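Local coordinates for alginate biosynthesis protein AlgX (Pseudomonas aeruginosa, PDB 4KNC), which takes part in the O-acetylation of the exopolysaccharide alginate and protects the polymer from degradation as it crosses the periplasm, at residues A[148-153]-A[189-194]; A[90-95]-A[141-146]; A[152-157]-A[213-218]. All coordinates share one frame; numbering follows the deposited sequence.

Contact 1: A[148-153]-A[189-194]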
loop_
_atom_site.group_PDB
_atom_site.type_symbol
_atom_site.label_atom_id
_atom_site.label_comp_id
_atom_site.label_asym_id
_atom_site.label_seq_id
_atom_site.Cartn_x
_atom_site.Cartn_y
_atom_site.Cartn_z
ATOM N N ASP A 148 -0.954 -14.608 -13.790
ATOM C CA ASP A 148 -1.347 -13.328 -13.210
ATOM C C ASP A 148 -0.606 -13.110 -11.895
ATOM O O ASP A 148 -0.074 -14.055 -11.318
ATOM C CB ASP A 148 -2.863 -13.281 -12.989
ATOM C CG ASP A 148 -3.369 -11.875 -12.714
ATOM O OD1 ASP A 148 -3.388 -11.041 -13.651
ATOM O OD2 ASP A 148 -3.771 -11.601 -11.566
ATOM N N HIS A 149 -0.574 -11.861 -11.438
ATOM C CA HIS A 149 0.125 -11.495 -10.207
ATOM C C HIS A 149 -0.767 -11.563 -8.950
ATOM O O HIS A 149 -0.285 -11.409 -7.838
ATOM C CB HIS A 149 0.740 -10.087 -10.352
ATOM C CG HIS A 149 -0.268 -9.008 -10.608
ATOM N ND1 HIS A 149 -0.994 -8.931 -11.780
ATOM C CD2 HIS A 149 -0.667 -7.955 -9.852
ATOM C CE1 HIS A 149 -1.802 -7.885 -11.728
ATOM N NE2 HIS A 149 -1.621 -7.274 -10.571
ATOM N N HIS A 150 -2.068 -11.768 -9.126
ATOM C CA HIS A 150 -2.973 -11.892 -7.982
ATOM C C HIS A 150 -2.980 -13.320 -7.455
ATOM O O HIS A 150 -2.810 -14.267 -8.226
ATOM C CB HIS A 150 -4.404 -11.499 -8.363
ATOM C CG HIS A 150 -4.551 -10.057 -8.731
ATOM N ND1 HIS A 150 -4.598 -9.629 -10.042
ATOM C CD2 HIS A 150 -4.634 -8.942 -7.966
ATOM C CE1 HIS A 150 -4.711 -8.310 -10.064
ATOM N NE2 HIS A 150 -4.728 -7.869 -8.820
ATOM N N TRP A 151 -3.163 -13.474 -6.143
ATOM C CA TRP A 151 -3.495 -14.779 -5.596
ATOM C C TRP A 151 -4.906 -15.147 -6.045
ATOM O O TRP A 151 -5.701 -14.274 -6.372
ATOM C CB TRP A 151 -3.376 -14.814 -4.048
ATOM C CG TRP A 151 -3.971 -13.645 -3.278
ATOM C CD1 TRP A 151 -4.991 -12.808 -3.672
ATOM C CD2 TRP A 151 -3.569 -13.192 -1.972
ATOM N NE1 TRP A 151 -5.244 -11.870 -2.692
ATOM C CE2 TRP A 151 -4.382 -12.085 -1.642
ATOM C CE3 TRP A 151 -2.591 -13.610 -1.060
ATOM C CZ2 TRP A 151 -4.240 -11.392 -0.436
ATOM C CZ3 TRP A 151 -2.452 -12.921 0.122
ATOM C CH2 TRP A 151 -3.281 -11.830 0.434
ATOM N N THR A 152 -5.208 -16.436 -6.086
ATOM C CA THR A 152 -6.590 -16.867 -6.246
ATOM C C THR A 152 -7.284 -16.662 -4.896
ATOM O O THR A 152 -6.611 -16.440 -3.887
ATOM C CB THR A 152 -6.662 -18.358 -6.572
ATOM O OG1 THR A 152 -6.033 -19.114 -5.516
ATOM C CG2 THR A 152 -5.972 -18.647 -7.907
ATOM N N PRO A 153 -8.628 -16.727 -4.869
ATOM C CA PRO A 153 -9.319 -16.733 -3.577
ATOM C C PRO A 153 -8.797 -17.797 -2.605
ATOM O O PRO A 153 -8.661 -17.471 -1.439
ATOM C CB PRO A 153 -10.764 -16.998 -3.964
ATOM C CG PRO A 153 -10.879 -16.302 -5.300
ATOM C CD PRO A 153 -9.569 -16.540 -5.989
ATOM N N LEU A 189 -15.020 -16.954 -10.597
ATOM C CA LEU A 189 -14.253 -15.751 -10.885
ATOM C C LEU A 189 -13.431 -16.001 -12.143
ATOM O O LEU A 189 -12.617 -16.922 -12.197
ATOM C CB LEU A 189 -13.335 -15.397 -9.697
ATOM C CG LEU A 189 -12.301 -14.276 -9.892
ATOM C CD1 LEU A 189 -12.972 -12.922 -10.092
ATOM C CD2 LEU A 189 -11.315 -14.188 -8.745
ATOM N N SER A 190 -13.647 -15.190 -13.166
ATOM C CA SER A 190 -12.914 -15.370 -14.405
ATOM C C SER A 190 -11.676 -14.486 -14.426
ATOM O O SER A 190 -11.744 -13.307 -14.090
ATOM C CB SER A 190 -13.797 -15.014 -15.598
ATOM O OG SER A 190 -14.141 -13.641 -15.561
ATOM N N LYS A 191 -10.546 -15.043 -14.844
ATOM C CA LYS A 191 -9.366 -14.209 -15.039
ATOM C C LYS A 191 -8.517 -14.644 -16.217
ATOM O O LYS A 191 -8.077 -15.789 -16.298
ATOM C CB LYS A 191 -8.490 -14.156 -13.781
ATOM C CG LYS A 191 -7.345 -13.135 -13.932
ATOM C CD LYS A 191 -6.699 -12.789 -12.614
ATOM C CE LYS A 191 -7.619 -11.952 -11.749
ATOM N NZ LYS A 191 -7.555 -10.525 -12.118
ATOM N N LEU A 192 -8.302 -13.720 -17.143
ATOM C CA LEU A 192 -7.297 -13.918 -18.170
ATOM C C LEU A 192 -6.113 -13.128 -17.636
ATOM O O LEU A 192 -6.188 -11.906 -17.505
ATOM C CB LEU A 192 -7.771 -13.361 -19.523
ATOM C CG LEU A 192 -6.751 -13.403 -20.671
ATOM C CD1 LEU A 192 -6.319 -14.837 -20.937
ATOM C CD2 LEU A 192 -7.276 -12.742 -21.954
ATOM N N GLY A 193 -5.038 -13.828 -17.288
ATOM C CA GLY A 193 -3.960 -13.213 -16.534
ATOM C C GLY A 193 -3.180 -12.148 -17.273
ATOM O O GLY A 193 -3.020 -12.227 -18.494
ATOM N N THR A 194 -2.670 -11.162 -16.534
ATOM C CA THR A 194 -1.831 -10.116 -17.126
ATOM C C THR A 194 -0.549 -10.642 -17.780
ATOM O O THR A 194 -0.053 -10.059 -18.745
ATOM C CB THR A 194 -1.443 -9.034 -16.096
ATOM O OG1 THR A 194 -0.703 -9.634 -15.024
ATOM C CG2 THR A 194 -2.684 -8.343 -15.544
HETATM O O HOH W 1 -5.382 -9.459 -13.144
#

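Contact 2: A[90-95]-A[141-146]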
loop_
_atom_site.group_PDB
_atom_site.type_symbol
_atom_site.label_atom_id
_atom_site.label_comp_id
_atom_site.label_asym_id
_atom_site.label_seq_id
_atom_site.Cartn_x
_atom_site.Cartn_y
_atom_site.Cartn_z
ATOM N N GLY A 90 7.248 -17.390 -6.974
ATOM C CA GLY A 90 8.318 -18.370 -6.999
ATOM C C GLY A 90 8.418 -19.127 -5.674
ATOM O O GLY A 90 8.579 -20.352 -5.673
ATOM N N LEU A 91 8.310 -18.411 -4.550
ATOM C CA LEU A 91 8.395 -19.064 -3.244
ATOM C C LEU A 91 7.221 -19.992 -3.012
ATOM O O LEU A 91 7.378 -21.060 -2.434
ATOM C CB LEU A 91 8.477 -18.046 -2.105
ATOM C CG LEU A 91 9.820 -17.327 -1.978
ATOM C CD1 LEU A 91 9.661 -16.069 -1.134
ATOM C CD2 LEU A 91 10.886 -18.247 -1.388
ATOM N N VAL A 92 6.035 -19.605 -3.459
ATOM C CA VAL A 92 4.872 -20.432 -3.141
ATOM C C VAL A 92 4.664 -21.539 -4.169
ATOM O O VAL A 92 4.448 -22.714 -3.828
ATOM C CB VAL A 92 3.592 -19.591 -3.013
ATOM C CG1 VAL A 92 2.397 -20.491 -2.803
ATOM C CG2 VAL A 92 3.710 -18.601 -1.854
ATOM N N ASN A 93 4.733 -21.161 -5.438
ATOM C CA ASN A 93 4.447 -22.089 -6.519
ATOM C C ASN A 93 5.699 -22.544 -7.264
ATOM O O ASN A 93 5.645 -22.836 -8.462
ATOM C CB ASN A 93 3.422 -21.489 -7.476
ATOM C CG ASN A 93 2.015 -21.494 -6.896
ATOM O OD1 ASN A 93 1.409 -20.433 -6.683
ATOM N ND2 ASN A 93 1.482 -22.696 -6.646
ATOM N N ARG A 94 6.822 -22.584 -6.543
ATOM C CA ARG A 94 8.041 -23.239 -7.021
ATOM C C ARG A 94 7.789 -24.484 -7.892
ATOM O O ARG A 94 8.342 -24.598 -8.982
ATOM C CB ARG A 94 8.928 -23.633 -5.836
ATOM C CG ARG A 94 10.264 -24.236 -6.244
ATOM C CD ARG A 94 10.992 -24.853 -5.062
ATOM N NE ARG A 94 12.387 -25.127 -5.387
ATOM C CZ ARG A 94 13.225 -25.776 -4.588
ATOM N NH1 ARG A 94 12.802 -26.224 -3.416
ATOM N NH2 ARG A 94 14.481 -25.978 -4.961
ATOM N N GLU A 95 6.947 -25.401 -7.419
ATOM C CA GLU A 95 6.782 -26.698 -8.092
ATOM C C GLU A 95 6.169 -26.629 -9.492
ATOM O O GLU A 95 6.214 -27.610 -10.232
ATOM C CB GLU A 95 6.008 -27.700 -7.219
ATOM C CG GLU A 95 6.741 -28.107 -5.918
ATOM C CD GLU A 95 8.198 -28.538 -6.139
ATOM O OE1 GLU A 95 8.481 -29.248 -7.120
ATOM O OE2 GLU A 95 9.073 -28.173 -5.326
ATOM N N HIS A 141 -5.872 -26.518 -5.328
ATOM C CA HIS A 141 -6.192 -25.149 -5.709
ATOM C C HIS A 141 -4.965 -24.260 -5.527
ATOM O O HIS A 141 -4.664 -23.831 -4.414
ATOM C CB HIS A 141 -7.354 -24.620 -4.873
ATOM C CG HIS A 141 -8.635 -25.363 -5.089
ATOM N ND1 HIS A 141 -9.319 -25.986 -4.065
ATOM C CD2 HIS A 141 -9.357 -25.584 -6.212
ATOM C CE1 HIS A 141 -10.408 -26.554 -4.549
ATOM N NE2 HIS A 141 -10.456 -26.323 -5.849
ATOM N N ALA A 142 -4.262 -24.001 -6.625
ATOM C CA ALA A 142 -3.013 -23.248 -6.594
ATOM C C ALA A 142 -3.171 -21.895 -5.898
ATOM O O ALA A 142 -4.180 -21.206 -6.082
ATOM C CB ALA A 142 -2.501 -23.049 -8.014
ATOM N N TYR A 143 -2.172 -21.517 -5.105
ATOM C CA TYR A 143 -2.190 -20.238 -4.385
ATOM C C TYR A 143 -2.356 -19.067 -5.377
ATOM O O TYR A 143 -3.206 -18.185 -5.183
ATOM C CB TYR A 143 -0.894 -20.112 -3.582
ATOM C CG TYR A 143 -0.732 -18.899 -2.685
ATOM C CD1 TYR A 143 -0.374 -17.664 -3.211
ATOM C CD2 TYR A 143 -0.846 -19.012 -1.294
ATOM C CE1 TYR A 143 -0.200 -16.558 -2.395
ATOM C CE2 TYR A 143 -0.659 -17.914 -0.470
ATOM C CZ TYR A 143 -0.341 -16.681 -1.030
ATOM O OH TYR A 143 -0.157 -15.563 -0.232
ATOM N N TYR A 144 -1.572 -19.093 -6.454
ATOM C CA TYR A 144 -1.579 -18.031 -7.480
ATOM C C TYR A 144 -2.275 -18.408 -8.782
ATOM O O TYR A 144 -2.301 -19.579 -9.159
ATOM C CB TYR A 144 -0.146 -17.624 -7.822
ATOM C CG TYR A 144 0.425 -16.572 -6.893
ATOM C CD1 TYR A 144 0.020 -15.244 -6.997
ATOM C CD2 TYR A 144 1.370 -16.904 -5.914
ATOM C CE1 TYR A 144 0.529 -14.270 -6.157
ATOM C CE2 TYR A 144 1.893 -15.930 -5.063
ATOM C CZ TYR A 144 1.459 -14.613 -5.192
ATOM O OH TYR A 144 1.947 -13.624 -4.375
ATOM N N PHE A 145 -2.822 -17.414 -9.484
ATOM C CA PHE A 145 -3.253 -17.633 -10.862
ATOM C C PHE A 145 -2.044 -18.042 -11.712
ATOM O O PHE A 145 -0.907 -17.640 -11.428
ATOM C CB PHE A 145 -3.936 -16.390 -11.459
ATOM C CG PHE A 145 -5.340 -16.142 -10.939
ATOM C CD1 PHE A 145 -6.431 -16.832 -11.468
ATOM C CD2 PHE A 145 -5.568 -15.220 -9.921
ATOM C CE1 PHE A 145 -7.724 -16.604 -10.987
ATOM C CE2 PHE A 145 -6.848 -14.981 -9.439
ATOM C CZ PHE A 145 -7.933 -15.675 -9.980
ATOM N N LYS A 146 -2.310 -18.844 -12.744
ATOM C CA LYS A 146 -1.302 -19.344 -13.686
ATOM C C LYS A 146 -0.483 -18.265 -14.372
ATOM O O LYS A 146 0.725 -18.417 -14.549
ATOM C CB LYS A 146 -1.971 -20.190 -14.780
ATOM C CG LYS A 146 -2.560 -21.494 -14.267
ATOM C CD LYS A 146 -3.241 -22.270 -15.396
ATOM C CE LYS A 146 -3.615 -23.665 -14.955
ATOM N NZ LYS A 146 -4.222 -24.416 -16.084
#

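Contact 3: A[152-157]-A[213-218]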
loop_
_atom_site.group_PDB
_atom_site.type_symbol
_atom_site.label_atom_id
_atom_site.label_comp_id
_atom_site.label_asym_id
_atom_site.label_seq_id
_atom_site.Cartn_x
_atom_site.Cartn_y
_atom_site.Cartn_z
ATOM N N THR A 152 -5.208 -16.436 -6.086
ATOM C CA THR A 152 -6.590 -16.867 -6.246
ATOM C C THR A 152 -7.284 -16.662 -4.896
ATOM O O THR A 152 -6.611 -16.440 -3.887
ATOM C CB THR A 152 -6.662 -18.358 -6.572
ATOM O OG1 THR A 152 -6.033 -19.114 -5.516
ATOM C CG2 THR A 152 -5.972 -18.647 -7.907
ATOM N N PRO A 153 -8.628 -16.727 -4.869
ATOM C CA PRO A 153 -9.319 -16.733 -3.577
ATOM C C PRO A 153 -8.797 -17.797 -2.605
ATOM O O PRO A 153 -8.661 -17.471 -1.439
ATOM C CB PRO A 153 -10.764 -16.998 -3.964
ATOM C CG PRO A 153 -10.879 -16.302 -5.300
ATOM C CD PRO A 153 -9.569 -16.540 -5.989
ATOM N N HIS A 154 -8.479 -19.002 -3.069
ATOM C CA HIS A 154 -7.889 -20.020 -2.193
ATOM C C HIS A 154 -6.556 -19.571 -1.564
ATOM O O HIS A 154 -6.320 -19.775 -0.366
ATOM C CB HIS A 154 -7.740 -21.354 -2.933
ATOM C CG HIS A 154 -9.018 -22.137 -3.030
ATOM N ND1 HIS A 154 -9.502 -22.907 -1.991
ATOM C CD2 HIS A 154 -9.908 -22.275 -4.044
ATOM C CE1 HIS A 154 -10.640 -23.470 -2.354
ATOM N NE2 HIS A 154 -10.907 -23.106 -3.596
ATOM N N GLY A 155 -5.702 -18.934 -2.367
ATOM C CA GLY A 155 -4.458 -18.366 -1.866
ATOM C C GLY A 155 -4.706 -17.318 -0.789
ATOM O O GLY A 155 -4.050 -17.313 0.266
ATOM N N ALA A 156 -5.657 -16.424 -1.060
ATOM C CA ALA A 156 -6.044 -15.394 -0.103
ATOM C C ALA A 156 -6.580 -16.016 1.191
ATOM O O ALA A 156 -6.369 -15.487 2.270
ATOM C CB ALA A 156 -7.095 -14.468 -0.715
ATOM N N ARG A 157 -7.280 -17.139 1.064
ATOM C CA ARG A 157 -7.894 -17.812 2.201
ATOM C C ARG A 157 -6.826 -18.431 3.110
ATOM O O ARG A 157 -6.821 -18.211 4.333
ATOM C CB ARG A 157 -8.888 -18.878 1.714
ATOM C CG ARG A 157 -9.504 -19.715 2.851
ATOM C CD ARG A 157 -10.488 -20.771 2.306
ATOM N NE ARG A 157 -10.957 -21.661 3.363
ATOM C CZ ARG A 157 -10.251 -22.684 3.837
ATOM N NH1 ARG A 157 -9.049 -22.941 3.329
ATOM N NH2 ARG A 157 -10.738 -23.446 4.819
ATOM N N ASP A 213 -13.178 -20.570 -8.069
ATOM C CA ASP A 213 -14.247 -20.341 -7.092
ATOM C C ASP A 213 -14.225 -18.915 -6.542
ATOM O O ASP A 213 -13.187 -18.433 -6.078
ATOM C CB ASP A 213 -14.108 -21.325 -5.934
ATOM C CG ASP A 213 -14.280 -22.763 -6.368
ATOM O OD1 ASP A 213 -15.078 -23.005 -7.305
ATOM O OD2 ASP A 213 -13.619 -23.645 -5.765
ATOM N N ARG A 214 -15.356 -18.228 -6.611
ATOM C CA ARG A 214 -15.449 -16.909 -5.985
ATOM C C ARG A 214 -16.204 -16.989 -4.652
ATOM O O ARG A 214 -17.230 -17.651 -4.566
ATOM C CB ARG A 214 -16.136 -15.927 -6.923
ATOM C CG ARG A 214 -16.032 -14.494 -6.456
ATOM C CD ARG A 214 -16.496 -13.518 -7.532
ATOM N NE ARG A 214 -17.918 -13.660 -7.821
ATOM C CZ ARG A 214 -18.889 -13.174 -7.052
ATOM N NH1 ARG A 214 -18.586 -12.521 -5.932
ATOM N NH2 ARG A 214 -20.163 -13.351 -7.392
ATOM N N PHE A 215 -15.707 -16.313 -3.620
ATOM C CA PHE A 215 -16.318 -16.399 -2.291
ATOM C C PHE A 215 -16.796 -15.061 -1.746
ATOM O O PHE A 215 -16.214 -14.014 -2.026
ATOM C CB PHE A 215 -15.326 -16.999 -1.281
ATOM C CG PHE A 215 -14.957 -18.429 -1.572
ATOM C CD1 PHE A 215 -13.936 -18.730 -2.456
ATOM C CD2 PHE A 215 -15.641 -19.469 -0.976
ATOM C CE1 PHE A 215 -13.601 -20.036 -2.731
ATOM C CE2 PHE A 215 -15.314 -20.787 -1.248
ATOM C CZ PHE A 215 -14.292 -21.070 -2.122
ATOM N N GLU A 216 -17.844 -15.119 -0.935
ATOM C CA GLU A 216 -18.256 -13.981 -0.117
ATOM C C GLU A 216 -18.473 -14.398 1.342
ATOM O O GLU A 216 -18.739 -15.570 1.635
ATOM C CB GLU A 216 -19.506 -13.325 -0.691
ATOM C CG GLU A 216 -19.250 -12.677 -2.049
ATOM C CD GLU A 216 -20.463 -11.966 -2.600
ATOM O OE1 GLU A 216 -21.560 -12.106 -2.012
ATOM O OE2 GLU A 216 -20.315 -11.270 -3.628
ATOM N N THR A 217 -18.344 -13.435 2.249
ATOM C CA THR A 217 -18.447 -13.707 3.675
ATOM C C THR A 217 -19.554 -12.862 4.297
ATOM O O THR A 217 -19.674 -11.674 4.003
ATOM C CB THR A 217 -17.124 -13.400 4.391
ATOM O OG1 THR A 217 -16.062 -14.172 3.805
ATOM C CG2 THR A 217 -17.229 -13.712 5.874
ATOM N N GLU A 218 -20.369 -13.492 5.134
ATOM C CA GLU A 218 -21.485 -12.819 5.798
ATOM C C GLU A 218 -21.499 -13.132 7.295
ATOM O O GLU A 218 -21.107 -14.227 7.728
ATOM C CB GLU A 218 -22.830 -13.252 5.201
ATOM C CG GLU A 218 -22.978 -13.021 3.706
ATOM C CD GLU A 218 -23.094 -11.549 3.342
ATOM O OE1 GLU A 218 -22.542 -11.155 2.286
ATOM O OE2 GLU A 218 -23.745 -10.792 4.100
#

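Contact 1: A[148-153]-A[189-194]
Asp148 and Gly193 bring the two backbones together, their CA atoms 4.2 Å apart, and from there the chains spread until Pro153 and Leu189 meet through their side chains alone. The loop 148-153 carries the Asp-X-His element of the SGNH hydrolase-like domain: Asp148 and His150 are inferred active-site residues, His150 as proton acceptor, and their geometry fits a Ser-His-Asp triad with the inferred nucleophile Ser243, whose OG is hydrogen-bonded to His150 NE2. Asp148 has CG anti to its backbone N (chi1 -166°), and its two carboxylate oxygens divide the work. OD1 turns its anti lone pair to the backbone N of Thr194, just past the N-cap Gly193 of helix 194-203, in a 3.0 Å bond that is nearly straight at 176°; Thr194 OG1 adds a weak bond to the same oxygen. OD2 serves the histidine. Its syn lone pair takes His150 ND1 at 2.6 Å, with the oxygen tilted 15° from the imidazole plane, while His150 N reaches OD2 from above the carboxylate plane and closes an Asx turn. Together with the bond from Thr194 N to OD1, this double grip limits rotation of the carboxylate and holds the imidazole against it. Lys191, at the end of strand 180-191, crosses Asp148 at about a right angle and lays CD against OD2 at 3.3 Å. Its salt bridge to OD2 is long, and NZ is also hydrogen-bonded to Tyr249 OH. Further along, Pro153 CD touches Leu189 CD2 at 4.0 Å. Between lysine and carboxylate sits a water that accepts from Lys191 NZ at 2.6 Å and donates to Asp148 OD1, also at 2.6 Å.

Contact 2: A[90-95]-A[141-146]
Val92 and Tyr143 make the tight half of this contact. Val92 CG1, anti to its backbone N (chi1 175°), presses on the root of the tyrosine, 3.4 Å from Tyr143 CB and 3.5 Å from Tyr143 CG, while CG2 of the same valine lies over the centre of one ring face, 4.3 Å above the plane. The two side chains cross at about a right angle, and Tyr143 OH runs on to a hydrogen bond with Ser159 OG in helix 153-169. The next residue, Asn93, supplies the polar half. Its OD1 accepts from Tyr144 N at 3.3 Å in a bent bond, with an N-H...O angle of 142° and the donor slightly off the carbonyl plane. The same oxygen lies 3.4 Å from Tyr144 CB and meets the edge of that ring, near its plane, with the amide turned 71° from the ring. Packing is looser beyond the amide: Asn93 ND2 is 4.2 Å from Ala142 CB, at the more accessible end of the contact, and finds its hydrogen bond with Glu137 OE2, which also accepts from Tyr143 N. Tyr144 OH is held by Pro87 O. Helix 89-93, which follows strand 80-85 at the edge of the parallel sheet, is thus pinned to the loop leading into the Asp148-His150 active-site segment of the SGNH hydrolase-like domain.

Contact 3: A[152-157]-A[213-218]
Pro153 and Phe215 provide the apolar part of the contact, Pro153 CB touching Phe215 CD1 at 3.9 Å at the edge of the phenyl ring, near its plane. The same proline also meets backbone: its CG sits 3.2 Å from Asp213 O, so the side of the pyrrolidine that meets the phenyl edge also rests on a strand carbonyl. The aromatic part is a T-shaped pair in which Phe215 points its edge at the face of His154. The centroids are 5.7 Å apart and the planes stand at 86°; Phe215 CE1 is the atom over the imidazole, 4.2 Å from His154 NE2. His141 stacks on His154 as well. These residues join the first turn of helix 153-169 to strand 210-220, one half of the two-stranded antiparallel sheet with strand 180-191 in the SGNH hydrolase-like domain; the helix and strand segments run at 46° to each other, their axes 9.2 Å apart at closest approach. Among polar groups, Asp213 OD2 lies at the imidazole edge, near the ring plane and 3.5 Å from His154 NE2, while Asp213 OD1 forms a salt bridge with Arg185. Thr152 is the N-cap of the helix, its OG1 accepting from Gly155 N at 3.2 Å, with its one proton shared between, or given to one of, the backbone oxygens of Ala142 and Tyr143. On the strand itself, Arg214 NH1 forms a salt bridge with Glu216 OE2, which lies in the guanidinium plane.

From the N terminus, helix 89-93 opens contact 2, which closes at 141-146 after helix 107-123. The chain then runs almost directly into 148-153, where contact 1 opens, and through the shared Thr152 and Pro153 into contact 3. The loops of contacts 1 and 3 overlap: contact 1 closes first, on strand 180-191, and contact 3 later, on strand 210-220. Those two strands are neighbours, so both loops end on the same antiparallel pair. Contact 2 precedes the others in series, yet touches them: Tyr143 O lies 2.8 Å from Thr152 N, a probable hydrogen bond. Together they tie the helix that follows edge strand 80-85, the active-site loop and the two-stranded sheet within the SGNH hydrolase-like domain.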